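CPXV203 protein (Cowpox virus, PDB 4HKJ) probably binds assembled MHC class I molecules and retains them in the endoplasmic reticulum, hiding infected cells from cytotoxic T cells. Local coordinates at residues D[12-17]-D[88-93]; D[63-68]-D[98-103]. All blocks are in the same frame, centred on the assembly; numbering follows the deposited sequence.

Contact 1. Residues D[12-17]-D[88-93]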
loop_
_atom_site.group_PDB
_atom_site.type_symbol
_atom_site.label_atom_id
_atom_site.label_comp_id
_atom_site.label_asym_id
_atom_site.label_seq_id
_atom_site.Cartn_x
_atom_site.Cartn_y
_atom_site.Cartn_z
ATOM N N GLU D 12 6.792 -28.283 3.547
ATOM C CA GLU D 12 5.384 -28.220 3.924
ATOM C C GLU D 12 5.200 -28.150 5.437
ATOM O O GLU D 12 4.102 -27.879 5.923
ATOM C CB GLU D 12 4.620 -29.419 3.358
ATOM C CG GLU D 12 4.580 -29.476 1.839
ATOM C CD GLU D 12 3.782 -30.657 1.320
ATOM O OE1 GLU D 12 3.121 -31.336 2.135
ATOM O OE2 GLU D 12 3.815 -30.907 0.097
ATOM N N GLU D 13 6.278 -28.392 6.179
ATOM C CA GLU D 13 6.214 -28.412 7.638
ATOM C C GLU D 13 6.922 -27.217 8.277
ATOM O O GLU D 13 6.711 -26.919 9.453
ATOM C CB GLU D 13 6.790 -29.722 8.187
ATOM C CG GLU D 13 6.039 -30.973 7.744
ATOM C CD GLU D 13 6.498 -32.221 8.477
ATOM O OE1 GLU D 13 7.272 -32.091 9.451
ATOM O OE2 GLU D 13 6.086 -33.332 8.082
ATOM N N THR D 14 7.761 -26.536 7.503
ATOM C CA THR D 14 8.483 -25.372 8.004
ATOM C C THR D 14 7.631 -24.116 7.879
ATOM O O THR D 14 7.460 -23.585 6.783
ATOM C CB THR D 14 9.801 -25.149 7.238
ATOM O OG1 THR D 14 10.582 -26.352 7.255
ATOM C CG2 THR D 14 10.601 -24.019 7.869
ATOM N N TRP D 15 7.100 -23.642 9.001
ATOM C CA TRP D 15 6.271 -22.439 9.006
ATOM C C TRP D 15 7.042 -21.221 9.505
ATOM O O TRP D 15 7.742 -21.289 10.513
ATOM C CB TRP D 15 5.013 -22.661 9.847
ATOM C CG TRP D 15 3.978 -23.488 9.152
ATOM C CD1 TRP D 15 4.024 -24.830 8.915
ATOM C CD2 TRP D 15 2.738 -23.026 8.603
ATOM N NE1 TRP D 15 2.891 -25.233 8.250
ATOM C CE2 TRP D 15 2.086 -24.145 8.047
ATOM C CE3 TRP D 15 2.116 -21.777 8.529
ATOM C CZ2 TRP D 15 0.842 -24.050 7.426
ATOM C CZ3 TRP D 15 0.882 -21.685 7.910
ATOM C CH2 TRP D 15 0.258 -22.815 7.368
ATOM N N LYS D 16 6.911 -20.108 8.791
ATOM C CA LYS D 16 7.610 -18.882 9.156
ATOM C C LYS D 16 6.646 -17.727 9.410
ATOM O O LYS D 16 5.638 -17.580 8.717
ATOM C CB LYS D 16 8.621 -18.495 8.073
ATOM C CG LYS D 16 9.679 -19.551 7.817
ATOM C CD LYS D 16 10.807 -19.014 6.953
ATOM C CE LYS D 16 11.907 -20.051 6.789
ATOM N NZ LYS D 16 13.053 -19.530 5.995
ATOM N N LEU D 17 6.965 -16.909 10.408
ATOM C CA LEU D 17 6.127 -15.772 10.764
ATOM C C LEU D 17 6.899 -14.459 10.704
ATOM O O LEU D 17 7.966 -14.326 11.303
ATOM C CB LEU D 17 5.535 -15.957 12.162
ATOM C CG LEU D 17 4.731 -14.775 12.720
ATOM C CD1 LEU D 17 3.540 -14.459 11.830
ATOM C CD2 LEU D 17 4.281 -15.054 14.145
ATOM N N ASN D 88 10.044 -15.244 13.179
ATOM C CA ASN D 88 10.184 -16.593 13.714
ATOM C C ASN D 88 10.412 -17.572 12.567
ATOM O O ASN D 88 9.500 -17.855 11.790
ATOM C CB ASN D 88 8.952 -16.997 14.529
ATOM C CG ASN D 88 9.190 -18.239 15.377
ATOM O OD1 ASN D 88 9.930 -19.142 14.988
ATOM N ND2 ASN D 88 8.561 -18.284 16.545
ATOM N N SER D 89 11.634 -18.085 12.471
ATOM C CA SER D 89 12.030 -18.936 11.351
ATOM C C SER D 89 11.308 -20.282 11.333
ATOM O O SER D 89 11.172 -20.903 10.279
ATOM C CB SER D 89 13.547 -19.146 11.344
ATOM O OG SER D 89 13.988 -19.755 12.543
ATOM N N ASN D 90 10.852 -20.735 12.496
ATOM C CA ASN D 90 10.096 -21.980 12.573
ATOM C C ASN D 90 9.093 -22.018 13.725
ATOM O O ASN D 90 9.420 -22.422 14.840
ATOM C CB ASN D 90 11.035 -23.189 12.635
ATOM C CG ASN D 90 10.285 -24.502 12.741
ATOM O OD1 ASN D 90 9.776 -25.021 11.747
ATOM N ND2 ASN D 90 10.219 -25.049 13.948
ATOM N N THR D 91 7.867 -21.591 13.438
ATOM C CA THR D 91 6.789 -21.622 14.416
ATOM C C THR D 91 6.195 -23.022 14.512
ATOM O O THR D 91 5.607 -23.392 15.529
ATOM C CB THR D 91 5.652 -20.654 14.032
ATOM O OG1 THR D 91 5.127 -21.016 12.749
ATOM C CG2 THR D 91 6.153 -19.220 13.983
ATOM N N GLY D 92 6.356 -23.798 13.447
ATOM C CA GLY D 92 5.681 -25.076 13.323
ATOM C C GLY D 92 4.277 -24.845 12.800
ATOM O O GLY D 92 3.834 -23.701 12.698
ATOM N N ALA D 93 3.577 -25.922 12.462
ATOM C CA ALA D 93 2.216 -25.816 11.945
ATOM C C ALA D 93 1.294 -25.145 12.960
ATOM O O ALA D 93 1.361 -25.439 14.154
ATOM C CB ALA D 93 1.683 -27.190 11.567
#
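Leu17 and Asn88 form an antiparallel hydrogen-bonded pair where the start of strand 15-25 pairs with the end of strand 81-88, its neighbour in the five-stranded sheet of this poxvirus T4-family beta-sandwich. Leu17 N gives a nearly straight bond to Asn88 O (3.0 Å, 167°), whereas the return bond from Asn88 N to Leu17 O is bent and weak at 129°. Beyond the pair the second chain leaves the strand in an Asx turn: Asn88 OD1 accepts from Asn90 N at 3.1 Å, while its ND2 probably donates to Ile68 O, using both ends of the amide. The turn returns Thr91 N to Trp15 O (2.9 Å), which also receives a CA-H...O contact from Asn90. Other backbone hydrogen bonds join Thr14 to Glu153 and Lys16 to Met151, and Thr14 OG1 is paired with Met10 O. The extended chain of Lys16 passes over Ser89 O, with CG the atom that comes nearest. On the other face, Leu17 CB meets Thr91 CG2 at 3.8 Å, and Phe150 closes against Trp15, Leu17 and Thr91. Trp15 CG stands anti to the carbonyl carbon (chi1 -76°), and one face of the ring meets Ala93, whose CA lies 3.9 Å from the five-membered ring centroid in a CH-pi contact. Thr91 OG1, 3.3 Å from Trp15 CB, donates in plane to a lone pair of Gly92 O.

Contact 2. Residues D[63-68]-D[98-103]; sequences EPNPFI and PDCSKH
The Ile68 side chain packs against Ser101 O, and this is the closer-packed half of a contact without hydrogen bonds between its two segments. Ile68 CB is 3.6 Å from Ser101 O, with CG2 and CD1 also against that oxygen. CG1 stands anti to the backbone N (chi1 -154°), and the chain stays extended to CD1, which meets Lys102 CG at 4.0 Å while the two side chains cross obliquely. The Lys102 chain bends at chi3, and NZ is hydrogen-bonded to Pro94 O. The other half is looser, with Pro66 and Pro98 exposed and Asn65 partly so around the buried Ser101: Ser101 OG lies 4.0 Å from Asn65 CB and 4.1 Å from Pro66 O, and the end of the Asn65 side chain comes near the Pro98 ring and Cys100. Asp99 O accepts from Lys102 N (2.9 Å), the bond of the 3-10 turn, and from His103 ND1 (3.3 Å) on the opposite face of its plane. A disulfide from Cys100 to Cys61 ties this turn to the start of the partner loop. The contact thus joins the loop between strands 53-59 and 71-77 to the turn leading into strand 103-110, where His103 stacks on His131 of the six-stranded sheet.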
loop_
_atom_site.group_PDB
_atom_site.type_symbol
_atom_site.label_atom_id
_atom_site.label_comp_id
_atom_site.label_asym_id
_atom_site.label_seq_id
_atom_site.Cartn_x
_atom_site.Cartn_y
_atom_site.Cartn_z
ATOM N N GLU D 63 -0.880 -19.426 31.029
ATOM C CA GLU D 63 -0.022 -20.577 31.265
ATOM C C GLU D 63 1.275 -20.401 30.481
ATOM O O GLU D 63 1.245 -19.969 29.329
ATOM C CB GLU D 63 -0.739 -21.858 30.828
ATOM C CG GLU D 63 -0.076 -23.151 31.280
ATOM C CD GLU D 63 -0.100 -23.323 32.787
ATOM O OE1 GLU D 63 -0.984 -22.734 33.445
ATOM O OE2 GLU D 63 0.769 -24.049 33.316
ATOM N N PRO D 64 2.421 -20.719 31.110
ATOM C CA PRO D 64 3.728 -20.599 30.452
ATOM C C PRO D 64 3.817 -21.391 29.148
ATOM O O PRO D 64 4.007 -22.607 29.165
ATOM C CB PRO D 64 4.703 -21.166 31.495
ATOM C CG PRO D 64 3.849 -21.895 32.492
ATOM C CD PRO D 64 2.554 -21.156 32.509
ATOM N N ASN D 65 3.672 -20.688 28.029
ATOM C CA ASN D 65 3.783 -21.286 26.705
ATOM C C ASN D 65 4.839 -20.562 25.877
ATOM O O ASN D 65 5.121 -19.388 26.120
ATOM C CB ASN D 65 2.430 -21.243 25.986
ATOM C CG ASN D 65 1.399 -22.157 26.622
ATOM O OD1 ASN D 65 1.744 -23.138 27.280
ATOM N ND2 ASN D 65 0.126 -21.840 26.421
ATOM N N PRO D 66 5.439 -21.262 24.899
ATOM C CA PRO D 66 6.417 -20.621 24.013
ATOM C C PRO D 66 5.802 -19.467 23.228
ATOM O O PRO D 66 4.788 -19.654 22.555
ATOM C CB PRO D 66 6.829 -21.756 23.064
ATOM C CG PRO D 66 5.742 -22.779 23.176
ATOM C CD PRO D 66 5.271 -22.692 24.589
ATOM N N PHE D 67 6.407 -18.287 23.326
ATOM C CA PHE D 67 5.907 -17.107 22.629
ATOM C C PHE D 67 6.081 -17.282 21.124
ATOM O O PHE D 67 7.086 -17.824 20.666
ATOM C CB PHE D 67 6.633 -15.851 23.123
ATOM C CG PHE D 67 5.920 -14.569 22.800
ATOM C CD1 PHE D 67 4.761 -14.215 23.474
ATOM C CD2 PHE D 67 6.416 -13.708 21.836
ATOM C CE1 PHE D 67 4.104 -13.034 23.181
ATOM C CE2 PHE D 67 5.764 -12.526 21.541
ATOM C CZ PHE D 67 4.606 -12.188 22.213
ATOM N N ILE D 68 5.095 -16.826 20.356
ATOM C CA ILE D 68 5.075 -17.072 18.917
ATOM C C ILE D 68 6.112 -16.239 18.158
ATOM O O ILE D 68 6.413 -16.518 16.997
ATOM C CB ILE D 68 3.662 -16.847 18.322
ATOM C CG1 ILE D 68 3.469 -17.682 17.054
ATOM C CG2 ILE D 68 3.416 -15.374 18.054
ATOM C CD1 ILE D 68 2.060 -17.651 16.505
ATOM N N PRO D 98 -1.153 -23.544 20.369
ATOM C CA PRO D 98 -2.296 -23.108 21.178
ATOM C C PRO D 98 -2.915 -21.823 20.633
ATOM O O PRO D 98 -2.194 -20.968 20.121
ATOM C CB PRO D 98 -1.665 -22.851 22.548
ATOM C CG PRO D 98 -0.525 -23.805 22.604
ATOM C CD PRO D 98 0.017 -23.869 21.203
ATOM N N ASP D 99 -4.234 -21.702 20.739
ATOM C CA ASP D 99 -4.949 -20.561 20.177
ATOM C C ASP D 99 -4.546 -19.247 20.843
ATOM O O ASP D 99 -4.402 -18.223 20.176
ATOM C CB ASP D 99 -6.460 -20.767 20.290
ATOM C CG ASP D 99 -7.246 -19.820 19.405
ATOM O OD1 ASP D 99 -7.399 -20.122 18.203
ATOM O OD2 ASP D 99 -7.713 -18.776 19.907
ATOM N N CYS D 100 -4.363 -19.288 22.160
ATOM C CA CYS D 100 -4.026 -18.098 22.935
ATOM C C CYS D 100 -2.705 -17.473 22.491
ATOM O O CYS D 100 -2.528 -16.257 22.565
ATOM C CB CYS D 100 -3.963 -18.435 24.424
ATOM S SG CYS D 100 -2.685 -19.639 24.853
ATOM N N SER D 101 -1.779 -18.311 22.035
ATOM C CA SER D 101 -0.481 -17.833 21.576
ATOM C C SER D 101 -0.578 -17.195 20.194
ATOM O O SER D 101 0.391 -16.618 19.700
ATOM C CB SER D 101 0.537 -18.974 21.564
ATOM O OG SER D 101 0.750 -19.483 22.868
ATOM N N LYS D 102 -1.750 -17.299 19.572
ATOM C CA LYS D 102 -1.961 -16.723 18.249
ATOM C C LYS D 102 -2.790 -15.442 18.303
ATOM O O LYS D 102 -3.148 -14.876 17.270
ATOM C CB LYS D 102 -2.597 -17.749 17.308
ATOM C CG LYS D 102 -1.693 -18.935 17.010
ATOM C CD LYS D 102 -2.338 -19.916 16.043
ATOM C CE LYS D 102 -3.541 -20.607 16.666
ATOM N NZ LYS D 102 -4.124 -21.619 15.743
ATOM N N HIS D 103 -3.094 -14.992 19.515
ATOM C CA HIS D 103 -3.726 -13.695 19.712
ATOM C C HIS D 103 -2.698 -12.703 20.238
ATOM O O HIS D 103 -2.269 -12.787 21.388
ATOM C CB HIS D 103 -4.912 -13.801 20.671
ATOM C CG HIS D 103 -6.167 -14.296 20.024
ATOM N ND1 HIS D 103 -6.389 -15.628 19.750
ATOM C CD2 HIS D 103 -7.265 -13.635 19.588
ATOM C CE1 HIS D 103 -7.570 -15.767 19.178
ATOM N NE2 HIS D 103 -8.124 -14.572 19.068
#

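In the fold
The two contacts interleave along the chain and share the long connection between strands 81-88 and 103-110, which supplies 88-93 to contact 1 and 98-103 to contact 2. Their centres are 15 Å apart, yet they touch directly: the probable hydrogen bond from Asn88 ND2 to Ile68 O, 2.8 Å long, joins them, and Leu17 CD2 packs 3.8 Å from Ile68 O. Pro94 gives a second link, lying against Trp15 and accepting from Lys102. Contact 1 belongs to the five-stranded sheet and contact 2 leads into the six-stranded one, so loops that belong to the two sheets meet here. No other protein chain of the assembly touches either contact.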